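Local coordinates for MerB2 (Bacillus megaterium, PDB 5C17), which probably cleaves the carbon-mercury bond of organomercurial compounds as an alkylmercury lyase, and binds the mercury(II) ion, at residues L109-V114 with Q196-G201; V114-I119 with V134-L139; C102-L107 with I149-F154. All blocks are in the same frame, centred on the assembly; numbering follows the deposited sequence.

Interaction 1: residues L109-V114 with Q196-G201; sequences LSTALV and QALSFG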
loop_
_atom_site.group_PDB
_atom_site.type_symbol
_atom_site.label_atom_id
_atom_site.label_comp_id
_atom_site.label_asym_id
_atom_site.label_seq_id
_atom_site.Cartn_x
_atom_site.Cartn_y
_atom_site.Cartn_z
ATOM N N LEU A 109 -0.008 6.517 0.548
ATOM C CA LEU A 109 -1.064 6.778 -0.426
ATOM C C LEU A 109 -1.547 8.230 -0.364
ATOM O O LEU A 109 -1.957 8.790 -1.375
ATOM C CB LEU A 109 -2.213 5.787 -0.244
ATOM C CG LEU A 109 -1.912 4.347 -0.651
ATOM C CD1 LEU A 109 -2.990 3.406 -0.145
ATOM C CD2 LEU A 109 -1.762 4.228 -2.157
ATOM N N SER A 110 -1.520 8.840 0.813
ATOM C CA SER A 110 -1.890 10.244 0.941
ATOM C C SER A 110 -0.987 11.093 0.054
ATOM O O SER A 110 -1.442 11.949 -0.712
ATOM C CB SER A 110 -1.779 10.701 2.402
ATOM O OG SER A 110 -2.027 12.091 2.528
ATOM N N THR A 111 0.311 10.841 0.156
ATOM C CA THR A 111 1.299 11.555 -0.630
ATOM C C THR A 111 1.150 11.234 -2.104
ATOM O O THR A 111 1.125 12.136 -2.946
ATOM C CB THR A 111 2.696 11.188 -0.143
ATOM O OG1 THR A 111 2.782 11.545 1.235
ATOM C CG2 THR A 111 3.777 11.899 -0.955
ATOM N N ALA A 112 1.028 9.953 -2.434
ATOM C CA ALA A 112 0.984 9.547 -3.834
ATOM C C ALA A 112 -0.255 10.087 -4.549
ATOM O O ALA A 112 -0.187 10.468 -5.714
ATOM C CB ALA A 112 1.049 8.032 -3.937
ATOM N N LEU A 113 -1.385 10.113 -3.845
ATOM C CA LEU A 113 -2.649 10.554 -4.431
ATOM C C LEU A 113 -2.888 12.050 -4.261
ATOM O O LEU A 113 -3.888 12.582 -4.762
ATOM C CB LEU A 113 -3.813 9.771 -3.826
ATOM C CG LEU A 113 -3.829 8.277 -4.143
ATOM C CD1 LEU A 113 -4.876 7.561 -3.301
ATOM C CD2 LEU A 113 -4.094 8.065 -5.632
ATOM N N VAL A 114 -1.945 12.724 -3.602
ATOM C CA VAL A 114 -2.026 14.161 -3.344
ATOM C C VAL A 114 -3.344 14.529 -2.684
ATOM O O VAL A 114 -4.130 15.330 -3.222
ATOM C CB VAL A 114 -1.860 14.989 -4.633
ATOM C CG1 VAL A 114 -1.515 16.434 -4.270
ATOM C CG2 VAL A 114 -0.777 14.377 -5.527
ATOM N N GLN A 196 8.198 9.551 8.091
ATOM C CA GLN A 196 8.951 8.789 7.096
ATOM C C GLN A 196 8.001 8.038 6.146
ATOM O O GLN A 196 8.236 7.985 4.935
ATOM C CB GLN A 196 9.933 7.828 7.781
ATOM C CG GLN A 196 11.071 8.561 8.495
ATOM C CD GLN A 196 11.792 7.799 9.644
ATOM O OE1 GLN A 196 11.468 6.655 10.018
ATOM N NE2 GLN A 196 12.799 8.467 10.202
ATOM N N ALA A 197 6.919 7.473 6.676
ATOM C CA ALA A 197 5.968 6.745 5.834
ATOM C C ALA A 197 5.314 7.687 4.830
ATOM O O ALA A 197 5.105 7.322 3.678
ATOM C CB ALA A 197 4.926 6.039 6.682
ATOM N N LEU A 198 4.998 8.905 5.256
ATOM C CA LEU A 198 4.459 9.888 4.323
ATOM C C LEU A 198 5.408 10.118 3.167
ATOM O O LEU A 198 4.992 10.185 2.014
ATOM C CB LEU A 198 4.177 11.209 5.026
ATOM C CG LEU A 198 2.852 11.317 5.757
ATOM C CD1 LEU A 198 2.830 12.561 6.619
ATOM C CD2 LEU A 198 1.701 11.343 4.760
ATOM N N SER A 199 6.694 10.243 3.475
ATOM C CA SER A 199 7.673 10.539 2.437
ATOM C C SER A 199 7.820 9.379 1.444
ATOM O O SER A 199 8.236 9.580 0.306
ATOM C CB SER A 199 9.024 10.877 3.061
ATOM O OG SER A 199 9.694 9.698 3.425
ATOM N N PHE A 200 7.456 8.168 1.855
ATOM C CA PHE A 200 7.559 7.027 0.956
ATOM C C PHE A 200 6.671 7.195 -0.285
ATOM O O PHE A 200 6.942 6.614 -1.318
ATOM C CB PHE A 200 7.162 5.738 1.664
ATOM C CG PHE A 200 8.275 5.085 2.441
ATOM C CD1 PHE A 200 9.390 5.793 2.864
ATOM C CD2 PHE A 200 8.200 3.737 2.734
ATOM C CE1 PHE A 200 10.406 5.150 3.576
ATOM C CE2 PHE A 200 9.210 3.095 3.447
ATOM C CZ PHE A 200 10.305 3.803 3.866
ATOM N N GLY A 201 5.623 8.000 -0.183
ATOM C CA GLY A 201 4.756 8.228 -1.324
ATOM C C GLY A 201 5.482 8.888 -2.474
ATOM O O GLY A 201 5.051 8.762 -3.614
#
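Thr-111 reaches across to the neighbouring helix with its hydroxyl, and OG1 donates to the carbonyl O of Leu-198 at 2.7 Å. A chi1 of -59° sets OG1 beside its own backbone N and anti to the carbonyl carbon, which aims it at that oxygen. The donor sits 34° out of the carbonyl plane. Gly-201 N bonds to the same oxygen at 3.2 Å from the opposite face, so Leu-198 O serves both its own helix and the helix pairing. The hydroxyl of Ser-110 instead turns to Ala-115 O, beyond the helix end, where a Schellman motif at Val-114 closes helix 103-113.

The remaining contacts are van der Waals ones. Thr-111 CG2 lies 3.8 Å from Gly-201 C, while Leu-198 CD2 comes within 3.7 Å of Thr-111 OG1. Ala-112 CB rests 4.1 Å from Gly-201 O. A CB on Gly-201 would clash with Thr-111 CB; the bare glycine therefore lets its CA come within 4.7 Å of Ala-112 CA. Asn-202, Leu-204 and Lys-205 carry the pairing further along helix 194-207.

The two helix segments run in roughly the same direction, their axes 7.0 Å apart at closest approach and crossing at -32°. Such close approach is characteristic of helix pairs that meet through small residues, here Gly-201 and Ala-112.

Interaction 2: residues V114-I119 with V134-L139; sequences VADVDI and VRNGKL
Arg-135 grips Asp-118 end-on, with both terminal nitrogens directed at one oxygen. NH2 approaches the syn lone pair of Asp-118 OD1 at 2.7 Å, and NH1 meets OD1 at 3.0 Å, nearly along the carboxylate C-O bond. The oxygen lies in the guanidinium plane, and the carboxylate is turned 28° from that plane. NH1 also donates to Val-134 O at 2.9 Å, from above the carbonyl plane, and weakly to Val-117 O. Those backbone acceptors help fix the rotation of the guanidinium. The chain bends at chi2 (-70°), and CD passes Asp-116 OD2 at 3.4 Å.

Asp-116 faces the turn with its other oxygen. Asn-136 N donates to OD1 at 2.9 Å on the syn side, 32° out of the carboxylate plane, and two waters donate to the same atom. One of these waters also accepts from Gly-137 N, so the carboxylate holds the exposed turn between strands 129-135 and 138-143 both directly and through solvent.

Behind these polar groups stand the strands. Val-117 and Val-134 form an antiparallel hydrogen-bonded pair, with Val-134 N bonded to Val-117 O at 3.0 Å and a weak return bond from Val-117 N to Val-134 O. Arg-135 to Lys-138 make a type I' turn, in which Asn-136 and Gly-137 both take positive phi; the backbone of Arg-135 and Lys-138 is paired in both directions.

Strand 117-122 lies between strands 89-93 and 129-135, with Asp-118 joined to His-92 by backbone bonds. Val-117 and Val-134 touch Ser-110 of helix 103-113, and Leu-139 rests on Leu-194 and Leu-198 of helix 194-207.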
loop_
_atom_site.group_PDB
_atom_site.type_symbol
_atom_site.label_atom_id
_atom_site.label_comp_id
_atom_site.label_asym_id
_atom_site.label_seq_id
_atom_site.Cartn_x
_atom_site.Cartn_y
_atom_site.Cartn_z
ATOM N N VAL A 114 -1.945 12.724 -3.602
ATOM C CA VAL A 114 -2.026 14.161 -3.344
ATOM C C VAL A 114 -3.344 14.529 -2.684
ATOM O O VAL A 114 -4.130 15.330 -3.222
ATOM C CB VAL A 114 -1.860 14.989 -4.633
ATOM C CG1 VAL A 114 -1.515 16.434 -4.270
ATOM C CG2 VAL A 114 -0.777 14.377 -5.527
ATOM N N ALA A 115 -3.593 13.932 -1.530
ATOM C CA ALA A 115 -4.907 13.992 -0.930
ATOM C C ALA A 115 -4.819 13.962 0.581
ATOM O O ALA A 115 -4.149 13.111 1.145
ATOM C CB ALA A 115 -5.734 12.810 -1.405
ATOM N N ASP A 116 -5.528 14.864 1.247
ATOM C CA ASP A 116 -5.705 14.736 2.681
ATOM C C ASP A 116 -6.346 13.380 2.987
ATOM O O ASP A 116 -7.129 12.859 2.187
ATOM C CB ASP A 116 -6.628 15.827 3.224
ATOM C CG ASP A 116 -5.989 17.201 3.240
ATOM O OD1 ASP A 116 -4.811 17.333 2.866
ATOM O OD2 ASP A 116 -6.682 18.142 3.665
ATOM N N VAL A 117 -6.032 12.818 4.145
ATOM C CA VAL A 117 -6.639 11.560 4.540
ATOM C C VAL A 117 -6.993 11.552 6.015
ATOM O O VAL A 117 -6.403 12.279 6.816
ATOM C CB VAL A 117 -5.733 10.345 4.227
ATOM C CG1 VAL A 117 -5.481 10.235 2.732
ATOM C CG2 VAL A 117 -4.417 10.426 4.988
ATOM N N ASP A 118 -7.983 10.729 6.343
ATOM C CA ASP A 118 -8.285 10.347 7.718
ATOM C C ASP A 118 -8.069 8.843 7.740
ATOM O O ASP A 118 -8.686 8.116 6.968
ATOM C CB ASP A 118 -9.732 10.631 8.126
ATOM C CG ASP A 118 -10.096 12.113 8.124
ATOM O OD1 ASP A 118 -9.230 12.983 7.944
ATOM O OD2 ASP A 118 -11.285 12.407 8.348
ATOM N N ILE A 119 -7.246 8.388 8.666
ATOM C CA ILE A 119 -6.866 6.990 8.794
ATOM C C ILE A 119 -7.378 6.439 10.110
ATOM O O ILE A 119 -7.193 7.067 11.155
ATOM C CB ILE A 119 -5.305 6.843 8.789
ATOM C CG1 ILE A 119 -4.728 7.382 7.478
ATOM C CG2 ILE A 119 -4.867 5.388 9.059
ATOM C CD1 ILE A 119 -3.272 7.757 7.568
ATOM N N VAL A 134 -3.988 13.641 8.018
ATOM C CA VAL A 134 -2.986 14.393 7.286
ATOM C C VAL A 134 -3.689 15.540 6.576
ATOM O O VAL A 134 -4.714 15.328 5.922
ATOM C CB VAL A 134 -2.262 13.507 6.258
ATOM C CG1 VAL A 134 -1.165 14.295 5.554
ATOM C CG2 VAL A 134 -1.670 12.254 6.925
ATOM N N ARG A 135 -3.140 16.744 6.728
ATOM C CA ARG A 135 -3.704 17.949 6.137
ATOM C C ARG A 135 -2.570 18.718 5.437
ATOM O O ARG A 135 -1.602 19.149 6.080
ATOM C CB ARG A 135 -4.355 18.814 7.220
ATOM C CG ARG A 135 -5.507 18.170 7.980
ATOM C CD ARG A 135 -6.729 18.011 7.110
ATOM N NE ARG A 135 -7.851 17.395 7.817
ATOM C CZ ARG A 135 -8.156 16.100 7.781
ATOM N NH1 ARG A 135 -7.415 15.248 7.084
ATOM N NH2 ARG A 135 -9.207 15.649 8.461
ATOM N N ASN A 136 -2.682 18.869 4.119
ATOM C CA ASN A 136 -1.640 19.525 3.314
ATOM C C ASN A 136 -0.251 18.964 3.571
ATOM O O ASN A 136 0.728 19.697 3.670
ATOM C CB ASN A 136 -1.649 21.040 3.539
ATOM C CG ASN A 136 -2.800 21.699 2.856
ATOM O OD1 ASN A 136 -3.505 21.054 2.085
ATOM N ND2 ASN A 136 -2.999 22.986 3.112
ATOM N N GLY A 137 -0.169 17.647 3.671
ATOM C CA GLY A 137 1.098 16.962 3.820
ATOM C C GLY A 137 1.637 16.894 5.229
ATOM O O GLY A 137 2.676 16.284 5.454
ATOM N N LYS A 138 0.925 17.498 6.178
ATOM C CA LYS A 138 1.395 17.582 7.558
ATOM C C LYS A 138 0.526 16.697 8.437
ATOM O O LYS A 138 -0.695 16.695 8.318
ATOM C CB LYS A 138 1.314 19.024 8.049
ATOM C CG LYS A 138 1.968 19.280 9.388
ATOM C CD LYS A 138 1.859 20.748 9.749
ATOM C CE LYS A 138 2.756 21.107 10.930
ATOM N NZ LYS A 138 2.228 20.556 12.199
ATOM N N LEU A 139 1.150 15.940 9.326
ATOM C CA LEU A 139 0.400 15.175 10.296
ATOM C C LEU A 139 -0.366 16.146 11.186
ATOM O O LEU A 139 0.199 17.113 11.687
ATOM C CB LEU A 139 1.339 14.317 11.134
ATOM C CG LEU A 139 1.962 13.165 10.340
ATOM C CD1 LEU A 139 3.222 12.660 11.037
ATOM C CD2 LEU A 139 0.957 12.016 10.121
HETATM O O HOH W 1 -2.373 16.127 2.639
HETATM O O HOH W 2 -4.388 19.002 0.596
HETATM O O HOH W 3 -5.944 20.589 3.768
#

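Interaction 3: residues C102-L107 with I149-F154; sequences CAISTL and IWTVPF. With HG (mercury (II) ion), chain B; DTV ((2S,3S)-1,4-dimercaptobutane-2,3-diol), chain D.
Ile-104 and Ile-149 form the buried half of the contact, crossing at a slant with Ile-104 CG1 3.8 Å from Ile-149 CG2. The other branch of Ile-149 is wedged against the helix: CG1 lies 3.9 Å from Ala-103 CB, and CD1 reaches Ala-103 O and, more distantly, Leu-107 CD1. Met-192, Ala-197 and Tyr-170 pack around this apolar cluster, which seats helix 103-113 on strand 148-151.

Toward the pocket the packing is sparser, and Thr-151 and Phe-154 are partly exposed. Ile-104 CD1 lies 3.5 Å from Thr-151 OG1, at the end of the strand, and meets the ring edge of Phe-154, 4.0 Å from CZ. One face of that ring is taken by the bound dithiol, whose C1 lies 3.7 Å above the plane toward the rim, with C4 close to CZ. Phe-10 meets the same ring edge-to-face. An alanine in place of Phe-154 would probably leave the dithiol carbons without the surface they lie on and open a gap beside Ile-104 CD1.

Cys-102 is the N-cap of the helix. With chi1 at 73°, SG stands between the backbone N and the carbonyl carbon, where it accepts from Ser-105 N and binds mercury at 2.4 Å. Cys-165, dithiol S4 at 2.6 Å from the mercury, and a water complete the site. Three sulfurs around the ion suit a soft metal: Cys-102, at the helix start, joins Cys-165 and the dithiol in a sulfur-rich site beside the apolar wall of Ile-104 and Phe-154.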
loop_
_atom_site.group_PDB
_atom_site.type_symbol
_atom_site.label_atom_id
_atom_site.label_comp_id
_atom_site.label_asym_id
_atom_site.label_seq_id
_atom_site.Cartn_x
_atom_site.Cartn_y
_atom_site.Cartn_z
ATOM N N CYS A 102 -1.605 -1.962 4.387
ATOM C CA CYS A 102 -0.779 -1.932 5.588
ATOM C C CYS A 102 -0.642 -0.505 6.101
ATOM O O CYS A 102 -1.076 0.458 5.471
ATOM C CB CYS A 102 0.607 -2.527 5.318
ATOM S SG CYS A 102 1.678 -1.452 4.331
ATOM N N ALA A 103 0.017 -0.385 7.242
ATOM C CA ALA A 103 0.222 0.906 7.890
ATOM C C ALA A 103 0.992 1.879 7.006
ATOM O O ALA A 103 0.678 3.065 6.944
ATOM C CB ALA A 103 0.960 0.705 9.184
ATOM N N ILE A 104 2.031 1.398 6.347
ATOM C CA ILE A 104 2.804 2.297 5.489
ATOM C C ILE A 104 1.917 2.836 4.372
ATOM O O ILE A 104 1.961 4.036 4.076
ATOM C CB ILE A 104 4.052 1.618 4.918
ATOM C CG1 ILE A 104 5.055 1.336 6.048
ATOM C CG2 ILE A 104 4.685 2.493 3.856
ATOM C CD1 ILE A 104 6.247 0.505 5.614
ATOM N N SER A 105 1.119 1.963 3.754
ATOM C CA SER A 105 0.257 2.351 2.654
ATOM C C SER A 105 -0.699 3.467 3.060
ATOM O O SER A 105 -0.993 4.356 2.270
ATOM C CB SER A 105 -0.539 1.146 2.126
ATOM O OG SER A 105 0.319 0.171 1.561
ATOM N N THR A 106 -1.211 3.412 4.297
ATOM C CA THR A 106 -2.160 4.451 4.738
ATOM C C THR A 106 -1.611 5.860 4.550
ATOM O O THR A 106 -2.360 6.794 4.274
ATOM C CB THR A 106 -2.625 4.318 6.233
ATOM O OG1 THR A 106 -1.545 4.518 7.154
ATOM C CG2 THR A 106 -3.304 2.990 6.490
ATOM N N LEU A 107 -0.307 6.020 4.769
ATOM C CA LEU A 107 0.328 7.333 4.709
ATOM C C LEU A 107 0.946 7.589 3.338
ATOM O O LEU A 107 0.790 8.675 2.762
ATOM C CB LEU A 107 1.356 7.451 5.832
ATOM C CG LEU A 107 0.707 7.567 7.223
ATOM C CD1 LEU A 107 1.685 7.253 8.306
ATOM C CD2 LEU A 107 0.096 8.935 7.458
ATOM N N ILE A 149 5.351 2.795 13.266
ATOM C CA ILE A 149 5.186 1.704 12.320
ATOM C C ILE A 149 6.353 0.726 12.428
ATOM O O ILE A 149 7.497 1.138 12.631
ATOM C CB ILE A 149 5.098 2.262 10.891
ATOM C CG1 ILE A 149 3.754 2.970 10.721
ATOM C CG2 ILE A 149 5.278 1.161 9.828
ATOM C CD1 ILE A 149 3.610 3.767 9.423
ATOM N N TRP A 150 6.036 -0.560 12.324
ATOM C CA TRP A 150 7.021 -1.618 12.228
ATOM C C TRP A 150 7.099 -2.042 10.777
ATOM O O TRP A 150 6.085 -2.399 10.181
ATOM C CB TRP A 150 6.590 -2.789 13.092
ATOM C CG TRP A 150 7.399 -4.024 12.935
ATOM C CD1 TRP A 150 7.111 -5.101 12.156
ATOM C CD2 TRP A 150 8.625 -4.326 13.593
ATOM N NE1 TRP A 150 8.079 -6.048 12.273
ATOM C CE2 TRP A 150 9.022 -5.606 13.161
ATOM C CE3 TRP A 150 9.428 -3.642 14.504
ATOM C CZ2 TRP A 150 10.193 -6.215 13.606
ATOM C CZ3 TRP A 150 10.583 -4.248 14.948
ATOM C CH2 TRP A 150 10.955 -5.524 14.498
ATOM N N THR A 151 8.301 -2.008 10.216
ATOM C CA THR A 151 8.536 -2.367 8.831
ATOM C C THR A 151 9.591 -3.465 8.742
ATOM O O THR A 151 10.331 -3.716 9.696
ATOM C CB THR A 151 8.951 -1.142 8.001
ATOM O OG1 THR A 151 8.944 -1.492 6.617
ATOM C CG2 THR A 151 10.313 -0.639 8.393
ATOM N N VAL A 152 9.625 -4.132 7.595
ATOM C CA VAL A 152 10.584 -5.190 7.337
ATOM C C VAL A 152 11.354 -4.859 6.072
ATOM O O VAL A 152 10.925 -4.022 5.278
ATOM C CB VAL A 152 9.900 -6.574 7.197
ATOM C CG1 VAL A 152 9.218 -6.951 8.495
ATOM C CG2 VAL A 152 8.906 -6.613 6.031
ATOM N N PRO A 153 12.491 -5.531 5.852
ATOM C CA PRO A 153 13.271 -5.237 4.646
ATOM C C PRO A 153 12.454 -5.479 3.378
ATOM O O PRO A 153 11.763 -6.485 3.263
ATOM C CB PRO A 153 14.443 -6.213 4.749
ATOM C CG PRO A 153 14.588 -6.464 6.203
ATOM C CD PRO A 153 13.194 -6.471 6.739
ATOM N N PHE A 154 12.512 -4.559 2.427
ATOM C CA PHE A 154 11.768 -4.746 1.219
ATOM C C PHE A 154 12.620 -5.683 0.320
ATOM O O PHE A 154 13.808 -5.738 0.366
ATOM C CB PHE A 154 11.279 -3.422 0.512
ATOM C CG PHE A 154 10.220 -2.603 1.285
ATOM C CD1 PHE A 154 9.743 -2.978 2.529
ATOM C CD2 PHE A 154 9.671 -1.487 0.703
ATOM C CE1 PHE A 154 8.796 -2.230 3.188
ATOM C CE2 PHE A 154 8.714 -0.739 1.358
ATOM C CZ PHE A 154 8.288 -1.117 2.607
HETATM HG HG HG B . 2.131 -2.478 2.241
HETATM S S1 DTV D . 7.981 -5.620 -0.843
HETATM C C1 DTV D . 7.204 -4.075 -0.372
HETATM C C2 DTV D . 5.698 -4.070 -0.576
HETATM O O2 DTV D . 5.096 -4.983 0.298
HETATM C C3 DTV D . 5.050 -2.700 -0.344
HETATM O O3 DTV D . 5.554 -1.783 -1.294
HETATM C C4 DTV D . 5.285 -2.148 1.053
HETATM S S4 DTV D . 4.076 -0.912 1.510
HETATM O O HOH W 4 1.634 -1.871 -0.097
#

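Overall arrangement
Helix 103-113 ties the three contacts together: interaction 3 uses its first turns and interaction 1 its last, while interaction 2 begins where it gives way to strand 117-122. Centres of interactions 1 and 2 lie about 9 Å apart, those of 1 and 3 about 11 Å, and those of 2 and 3 about 17 Å. Along the chain, interaction 2 is nested within the loops closed by both others, whose segments alternate. Leu-107 bridges them, touching Ala-197, Ile-119 and Val-134. The helix thus lies among the larger antiparallel sheet, the three-stranded sheet and helix 194-207, with its N-terminal end at the mercury site.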